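Local coordinates for protein MXIH (Shigella flexneri, PDB 2CA5) that serves as the needle subunit of a type III secretion system, assembling into the hollow tube through which virulence proteins probably pass towards host cells, at residues A48-Q51 / S52-E56; A63-N66 / T67-I71. One frame throughout, in Å; residues are numbered along the deposited sequence. Where two conformers were deposited one is given.

In the fold
Contact 1 (48-56) and contact 2 (63-71) lie in series on one long helix, 44-79, and each joins successive turns of it. Their centres are 23 Å apart. The nearest atoms are about 8 Å apart, so the two do not touch. Contact 1 lies where helix 22-39 packs against this helix to make the helical hairpin of the needle protein, and its E56 binds a sodium ion. Contact 2 lies on the part of the helix that runs on beyond the hairpin, and its side chains meet through a water. The centre of contact 1 is 9 Å from the centre of the chain and that of contact 2 is 14 Å from it. Both are surface contacts.

Contact 1 of 2, residues A48-Q51 / S52-E56; sequences AEYQ and SKLSE. With NA (sodium ion), chain F.
In the helical hairpin of the needle protein, Y50 and L54 meet one turn apart on a run of regular alpha helix. Their side chains touch loosely. Y50 CE2 is 4.4 Å from L54 CD2, and the methyl approaches the ring obliquely. CG of Y50 is anti to the backbone N (chi1 177°). The ring therefore runs forward along the helix towards L54.

Backbone bonds join the two turns. The N-H groups of S52, K53 and L54 donate to the carbonyl oxygens of A48, E49 and Y50, and L54 N lies 2.8 Å from Y50 O.

The backbone N of S55 donates to Q51 O at 2.9 Å. In one of the two conformers of S55, its OG also donates to Q51 O, at 3.0 Å. In that conformer the two donors come from opposite faces of the carbonyl plane, and OG stands 36° out of it. There OG reaches back because it sits beside its own backbone N (chi1 -60°).

The charged side carries K53 and E56. K53 NZ makes a weak salt bridge to E56 OE1 at 3.4 Å. The other carboxylate oxygen, E56 OE2, binds the sodium ion at 2.6 Å. One carboxylate thus serves a lysine through OE1 and the metal ion through OE2, which would probably favour its charged form.

The stronger partner of K53 NZ is E29 of helix 22-39, and this salt bridge joins the two helices. The lysine chain bends at chi2 and chi3, which brings NZ within reach of both glutamates. Beside it, Y50 rests on L30 and L34, K53 on L30, and E56 on L26, so this face of helix 44-79 packs along helix 22-39.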
loop_
_atom_site.group_PDB
_atom_site.type_symbol
_atom_site.label_atom_id
_atom_site.label_comp_id
_atom_site.label_asym_id
_atom_site.label_seq_id
_atom_site.Cartn_x
_atom_site.Cartn_y
_atom_site.Cartn_z
ATOM N N ALA A 48 14.157 -3.508 5.755
ATOM C CA ALA A 48 13.801 -2.602 4.663
ATOM C C ALA A 48 12.690 -3.195 3.811
ATOM O O ALA A 48 11.810 -2.483 3.350
ATOM C CB ALA A 48 15.026 -2.292 3.792
ATOM N N GLU A 49 12.747 -4.501 3.579
ATOM C CA GLU A 49 11.719 -5.156 2.783
ATOM C C GLU A 49 10.365 -5.130 3.494
ATOM O O GLU A 49 9.328 -4.958 2.858
ATOM C CB GLU A 49 12.129 -6.588 2.428
ATOM C CG GLU A 49 13.115 -6.651 1.255
ATOM C CD GLU A 49 13.630 -8.053 0.978
ATOM O OE1 GLU A 49 13.080 -9.029 1.537
ATOM O OE2 GLU A 49 14.596 -8.178 0.196
ATOM N N TYR A 50 10.370 -5.317 4.811
ATOM C CA TYR A 50 9.116 -5.282 5.557
ATOM C C TYR A 50 8.537 -3.867 5.535
ATOM O O TYR A 50 7.341 -3.674 5.306
ATOM C CB TYR A 50 9.281 -5.778 7.003
ATOM C CG TYR A 50 7.986 -5.657 7.777
ATOM C CD1 TYR A 50 6.925 -6.505 7.511
ATOM C CD2 TYR A 50 7.770 -4.588 8.649
ATOM C CE1 TYR A 50 5.717 -6.354 8.152
ATOM C CE2 TYR A 50 6.541 -4.415 9.287
ATOM C CZ TYR A 50 5.524 -5.304 9.028
ATOM O OH TYR A 50 4.303 -5.153 9.634
ATOM N N GLN A 51 9.403 -2.878 5.735
ATOM C CA GLN A 51 8.994 -1.476 5.709
ATOM C C GLN A 51 8.392 -1.153 4.355
ATOM O O GLN A 51 7.371 -0.484 4.263
ATOM C CB GLN A 51 10.201 -0.543 5.945
ATOM C CG GLN A 51 10.712 -0.506 7.382
ATOM C CD GLN A 51 12.057 0.204 7.519
ATOM O OE1 GLN A 51 12.795 0.368 6.550
ATOM N NE2 GLN A 51 12.393 0.591 8.738
ATOM N N SER A 52 9.059 -1.593 3.296
ATOM C CA SER A 52 8.578 -1.319 1.947
ATOM C C SER A 52 7.211 -1.971 1.705
ATOM O O SER A 52 6.301 -1.362 1.137
ATOM C CB SER A 52 9.607 -1.779 0.908
ATOM O OG SER A 52 9.044 -1.808 -0.391
ATOM N N LYS A 53 7.044 -3.199 2.177
ATOM C CA LYS A 53 5.762 -3.872 2.008
ATOM C C LYS A 53 4.663 -3.171 2.806
ATOM O O LYS A 53 3.530 -3.030 2.336
ATOM C CB LYS A 53 5.859 -5.347 2.398
ATOM C CG LYS A 53 4.598 -6.139 2.116
ATOM C CD LYS A 53 4.233 -6.125 0.631
ATOM C CE LYS A 53 5.330 -6.733 -0.231
ATOM N NZ LYS A 53 4.901 -6.862 -1.658
ATOM N N LEU A 54 4.992 -2.723 4.013
ATOM C CA LEU A 54 4.000 -2.046 4.838
ATOM C C LEU A 54 3.591 -0.728 4.163
ATOM O O LEU A 54 2.410 -0.386 4.118
ATOM C CB LEU A 54 4.527 -1.801 6.254
ATOM C CG LEU A 54 3.568 -1.070 7.193
ATOM C CD1 LEU A 54 2.317 -1.929 7.442
ATOM C CD2 LEU A 54 4.277 -0.732 8.513
ATOM N N SER A 55 4.561 -0.008 3.605
ATOM C CA SER A 55 4.261 1.246 2.907
ATOM C C SER A 55 3.376 0.967 1.694
ATOM O O SER A 55 2.424 1.693 1.428
ATOM C CB SER A 55 5.549 1.945 2.459
ATOM O OG SER A 55 6.373 2.255 3.570
ATOM N N GLU A 56 3.693 -0.101 0.971
ATOM C CA GLU A 56 2.903 -0.508 -0.187
ATOM C C GLU A 56 1.429 -0.704 0.167
ATOM O O GLU A 56 0.544 -0.395 -0.630
ATOM C CB GLU A 56 3.467 -1.792 -0.789
ATOM C CG GLU A 56 2.799 -2.221 -2.067
ATOM C CD GLU A 56 3.566 -3.315 -2.775
ATOM O OE1 GLU A 56 4.739 -3.558 -2.406
ATOM O OE2 GLU A 56 2.998 -3.930 -3.701
HETATM NA NA NA F . 3.478 -6.247 -4.771
#

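Contact 2 of 2, residues A63-N66 / T67-I71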
loop_
_atom_site.group_PDB
_atom_site.type_symbol
_atom_site.label_atom_id
_atom_site.label_comp_id
_atom_site.label_asym_id
_atom_site.label_seq_id
_atom_site.Cartn_x
_atom_site.Cartn_y
_atom_site.Cartn_z
ATOM N N ALA A 63 -4.358 5.303 -2.799
ATOM C CA ALA A 63 -4.785 5.232 -4.194
ATOM C C ALA A 63 -6.313 5.211 -4.325
ATOM O O ALA A 63 -6.869 5.767 -5.270
ATOM C CB ALA A 63 -4.214 5.816 -4.964
ATOM N N GLN A 64 -6.989 4.578 -3.373
ATOM C CA GLN A 64 -8.452 4.497 -3.396
ATOM C C GLN A 64 -9.116 5.863 -3.187
ATOM O O GLN A 64 -10.112 6.195 -3.836
ATOM C CB GLN A 64 -8.949 3.500 -2.344
ATOM C CG GLN A 64 -8.547 2.046 -2.625
ATOM C CD GLN A 64 -9.129 1.071 -1.614
ATOM O OE1 GLN A 64 -9.062 1.298 -0.403
ATOM N NE2 GLN A 64 -9.712 -0.017 -2.108
ATOM N N SER A 65 -8.562 6.651 -2.274
ATOM C CA SER A 65 -9.082 7.984 -2.002
ATOM C C SER A 65 -8.655 8.937 -3.113
ATOM O O SER A 65 -9.324 9.934 -3.387
ATOM C CB SER A 65 -8.593 8.484 -0.638
ATOM O OG SER A 65 -7.421 9.263 -0.763
ATOM N N ASN A 66 -7.551 8.604 -3.778
ATOM C CA ASN A 66 -7.047 9.416 -4.879
ATOM C C ASN A 66 -8.016 9.391 -6.058
ATOM O O ASN A 66 -8.182 10.387 -6.751
ATOM C CB ASN A 66 -5.665 8.929 -5.324
ATOM C CG ASN A 66 -4.547 9.498 -4.471
ATOM O OD1 ASN A 66 -4.738 10.482 -3.762
ATOM N ND2 ASN A 66 -3.372 8.882 -4.539
ATOM N N THR A 67 -8.668 8.254 -6.273
ATOM C CA THR A 67 -9.617 8.131 -7.380
ATOM C C THR A 67 -10.793 9.069 -7.158
ATOM O O THR A 67 -11.231 9.763 -8.074
ATOM C CB THR A 67 -10.091 6.680 -7.568
ATOM O OG1 THR A 67 -8.964 5.849 -7.869
ATOM C CG2 THR A 67 -11.090 6.603 -8.717
ATOM N N VAL A 68 -11.269 9.119 -5.916
ATOM C CA VAL A 68 -12.377 9.994 -5.558
ATOM C C VAL A 68 -11.947 11.443 -5.723
ATOM O O VAL A 68 -12.701 12.262 -6.235
ATOM C CB VAL A 68 -12.885 9.715 -4.124
ATOM C CG1 VAL A 68 -13.817 10.838 -3.657
ATOM C CG2 VAL A 68 -13.602 8.375 -4.074
ATOM N N LYS A 69 -10.722 11.753 -5.309
ATOM C CA LYS A 69 -10.214 13.115 -5.446
ATOM C C LYS A 69 -10.197 13.516 -6.917
ATOM O O LYS A 69 -10.547 14.640 -7.272
ATOM C CB LYS A 69 -8.815 13.234 -4.851
ATOM C CG LYS A 69 -8.794 13.482 -3.354
ATOM C CD LYS A 69 -7.377 13.388 -2.836
ATOM C CE LYS A 69 -7.340 13.351 -1.320
ATOM N NZ LYS A 69 -5.934 13.395 -0.829
ATOM N N VAL A 70 -9.797 12.592 -7.782
ATOM C CA VAL A 70 -9.795 12.889 -9.214
ATOM C C VAL A 70 -11.214 13.205 -9.697
ATOM O O VAL A 70 -11.433 14.162 -10.435
ATOM C CB VAL A 70 -9.171 11.748 -10.031
ATOM C CG1 VAL A 70 -9.401 11.979 -11.527
ATOM C CG2 VAL A 70 -7.676 11.614 -9.704
ATOM N N ILE A 71 -12.175 12.385 -9.286
ATOM C CA ILE A 71 -13.565 12.586 -9.682
ATOM C C ILE A 71 -14.087 13.964 -9.243
ATOM O O ILE A 71 -14.787 14.643 -9.997
ATOM C CB ILE A 71 -14.464 11.443 -9.185
ATOM C CG1 ILE A 71 -14.037 10.122 -9.826
ATOM C CG2 ILE A 71 -15.939 11.764 -9.476
ATOM C CD1 ILE A 71 -14.257 10.056 -11.325
HETATM O O HOH W 1 -5.141 10.941 -1.261
#
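This is a local contact along helix 44-79, in the part that extends beyond the hairpin, where S65 and N66 meet K69 through a shared water. The water accepts a hydrogen bond from K69 NZ at 2.6 Å and donates one to N66 OD1, also at 2.6 Å. It is 2.9 Å from S65 OG as well. Three polar side chains from adjacent turns thus hold one water at the helix surface. The lysine reaches it as an extended chain. On the way its CD passes N66 OD1 at 4.0 Å, and the two side chains cross obliquely.

The motif beneath is an alpha helix, slightly opened between A63 and V68. T67 N reaches A63 O at 3.2 Å with a bent N-H...O angle of 140°. The next i to i+4 pair, Q64 O and V68 N, has parted to 3.8 Å. T67 OG1 adds a weak hydrogen bond to A63 O; its chi1 of -61° turns OG1 back towards that carbonyl. Regular spacing returns with K69 N on S65 O and V70 N on N66 O. The latter bond is 2.9 Å long, and V70 CG2 packs closely on the same oxygen. Just before this turn, R61 NH1 hydrogen-bonds to Q64 OE1, and S65 OG makes a weak hydrogen bond to N62 O.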